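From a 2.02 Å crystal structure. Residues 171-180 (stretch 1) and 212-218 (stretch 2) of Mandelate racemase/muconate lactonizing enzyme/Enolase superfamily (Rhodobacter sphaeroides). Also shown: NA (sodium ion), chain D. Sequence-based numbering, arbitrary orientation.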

# COMPACT_ATOMS: atom_id res chain seq x y z
N ILE A 171 -3.62 -9.49 23.33
CA ILE A 171 -3.14 -10.78 22.87
C ILE A 171 -1.76 -10.60 22.18
O ILE A 171 -1.53 -9.62 21.47
N GLY A 172 -0.85 -11.53 22.47
CA GLY A 172 0.49 -11.56 21.90
C GLY A 172 1.42 -10.45 22.32
O GLY A 172 2.55 -10.42 21.88
N ARG A 173 0.95 -9.52 23.17
CA ARG A 173 1.75 -8.36 23.56
C ARG A 173 2.82 -8.67 24.61
O ARG A 173 3.80 -7.93 24.75
N GLY A 174 2.61 -9.75 25.35
CA GLY A 174 3.50 -10.15 26.45
C GLY A 174 3.85 -11.62 26.33
O GLY A 174 4.28 -12.09 25.27
N THR A 175 3.65 -12.35 27.42
CA THR A 175 4.08 -13.73 27.48
C THR A 175 3.04 -14.69 26.89
O THR A 175 1.85 -14.35 26.75
N VAL A 176 3.51 -15.90 26.57
CA VAL A 176 2.64 -17.00 26.18
C VAL A 176 1.64 -17.31 27.31
O VAL A 176 0.46 -17.55 27.03
N ALA A 177 2.11 -17.29 28.55
CA ALA A 177 1.27 -17.54 29.72
C ALA A 177 0.04 -16.62 29.77
O ALA A 177 -1.07 -17.10 29.95
N ALA A 178 0.25 -15.32 29.58
CA ALA A 178 -0.84 -14.35 29.50
C ALA A 178 -1.82 -14.69 28.36
O ALA A 178 -3.04 -14.68 28.57
N ASP A 179 -1.29 -15.01 27.17
CA ASP A 179 -2.13 -15.43 26.05
C ASP A 179 -2.91 -16.69 26.36
O ASP A 179 -4.09 -16.79 26.03
N ALA A 180 -2.26 -17.67 26.97
CA ALA A 180 -2.94 -18.90 27.37
C ALA A 180 -4.14 -18.62 28.29
O ALA A 180 -5.21 -19.19 28.08
N ALA A 212 4.94 -19.40 17.01
CA ALA A 212 4.93 -20.85 17.15
C ALA A 212 4.73 -21.25 18.60
O ALA A 212 4.12 -22.28 18.87
N ALA A 213 5.21 -20.42 19.53
CA ALA A 213 5.14 -20.73 20.97
C ALA A 213 3.69 -20.76 21.51
O ALA A 213 3.42 -21.31 22.59
N ARG A 214 2.77 -20.16 20.74
CA ARG A 214 1.33 -20.16 21.08
C ARG A 214 0.59 -21.35 20.50
O ARG A 214 -0.56 -21.56 20.82
N LEU A 215 1.21 -22.11 19.62
CA LEU A 215 0.49 -23.17 18.95
C LEU A 215 -0.08 -24.28 19.89
O LEU A 215 -1.23 -24.72 19.69
N PRO A 216 0.71 -24.76 20.87
CA PRO A 216 0.11 -25.72 21.82
C PRO A 216 -1.12 -25.19 22.57
O PRO A 216 -2.08 -25.92 22.73
N THR A 217 -1.06 -23.95 23.02
CA THR A 217 -2.17 -23.32 23.73
C THR A 217 -3.40 -23.25 22.83
O THR A 217 -4.50 -23.59 23.24
N LEU A 218 -3.21 -22.79 21.60
CA LEU A 218 -4.31 -22.70 20.63
C LEU A 218 -4.92 -24.09 20.39
O LEU A 218 -6.14 -24.23 20.34

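The contact between these two stretches illustrates a recurrent arrangement in which one buried arginine ties a loop and the start of a helix to a neighbouring segment, with a small apolar patch beside it. Arg 214 loses the most surface here. Its CA-to-CB bond points sideways, but the chain (chi1 m, chi2 p, chi3 t) carries the guanidinium to the other stretch. Asp 179, with CA-to-CB directed toward stretch 2 and chi1 m, meets it in a salt bridge: Arg 214 NE lies 2.7 Å from Asp 179 OD2, and Arg 214 NH2 donates to the same oxygen at 3.0 Å. One carboxylate oxygen thus takes two hydrogen bonds at the guanidinium edge, while Asp 179 OD1 accepts from Gly 172 N at 2.8 Å and ties the aspartate to its own loop. Gly 172 has a positive phi, which by itself favours glycine.

Arg 214 NH2 also donates a hydrogen bond to Gly 174 O at 3.0 Å. That carbonyl serves twice, since Gly 174 O also coordinates the sodium ion NA at 2.3 Å. Three waters also bind the ion; two of them donate hydrogen bonds to the carbonyls of Gly 172 and Arg 173, so the ion is linked to the loop both directly and through water.

The helix beginning at Val 176 is capped by Thr 175, whose OG1 (chi1 p) accepts from Ala 178 N at 3.1 Å, and its CA-to-CB bond points away from stretch 2. Val 176 (chi1 t) covers one guanidinium face, with CG2 3.5 Å from Arg 214 NH1, and the same methyl lies 3.7 Å from Ala 213 CB. Farther along, Thr 217 (chi1 m) points toward stretch 1, and its CG2 packs 3.5 Å from Ala 180 CB, a close fit where the backbones approach.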

# COMPACT_ATOMS: atom_id res chain seq x y z
CB ILE A 171 -4.18 -11.53 21.97
CG1 ILE A 171 -4.03 -13.06 22.07
CG2 ILE A 171 -4.21 -10.97 20.52
CD1 ILE A 171 -4.42 -13.63 23.49
CB ARG A 173 0.87 -7.21 24.06
CG ARG A 173 -0.10 -6.69 23.00
CD ARG A 173 -0.69 -5.33 23.36
NE ARG A 173 0.23 -4.26 22.99
CZ ARG A 173 0.33 -3.73 21.77
NH1 ARG A 173 -0.45 -4.17 20.78
NH2 ARG A 173 1.20 -2.75 21.54
CB THR A 175 4.38 -14.14 28.94
OG1 THR A 175 3.15 -14.12 29.68
CG2 THR A 175 5.38 -13.18 29.61
CB VAL A 176 3.44 -18.28 25.84
CG1 VAL A 176 2.53 -19.53 25.78
CG2 VAL A 176 4.17 -18.11 24.51
CB ALA A 177 2.07 -17.42 31.02
CB ALA A 178 -0.28 -12.93 29.33
CB ASP A 179 -1.30 -15.61 24.76
CG ASP A 179 -0.74 -14.30 24.23
OD1 ASP A 179 -1.18 -13.20 24.67
OD2 ASP A 179 0.16 -14.37 23.37
CB ALA A 180 -1.95 -19.92 28.03
CB ALA A 212 6.24 -21.49 16.59
CB ALA A 213 6.00 -19.73 21.78
CB ARG A 214 0.63 -18.89 20.55
CG ARG A 214 0.71 -17.69 21.43
CD ARG A 214 2.09 -16.98 21.36
NE ARG A 214 2.13 -15.86 22.29
CZ ARG A 214 3.22 -15.18 22.64
NH1 ARG A 214 4.41 -15.50 22.13
NH2 ARG A 214 3.12 -14.17 23.49
CB LEU A 215 1.30 -23.76 17.78
CG LEU A 215 1.60 -22.86 16.56
CD1 LEU A 215 2.54 -23.56 15.59
CD2 LEU A 215 0.30 -22.46 15.85
CB PRO A 216 1.25 -26.01 22.81
CG PRO A 216 2.51 -25.75 21.99
CD PRO A 216 2.15 -24.55 21.15
CB THR A 217 -1.81 -21.90 24.15
OG1 THR A 217 -0.60 -21.92 24.94
CG2 THR A 217 -2.94 -21.26 24.94
CB LEU A 218 -3.83 -22.08 19.32
CG LEU A 218 -3.42 -20.61 19.36
CD1 LEU A 218 -2.49 -20.26 18.18
CD2 LEU A 218 -4.65 -19.67 19.39
NA NA D . 6.04 -11.59 23.84
O HOH W 1 4.83 -11.74 21.88
O HOH W 2 6.24 -9.25 23.77
O HOH W 3 7.49 -11.71 25.91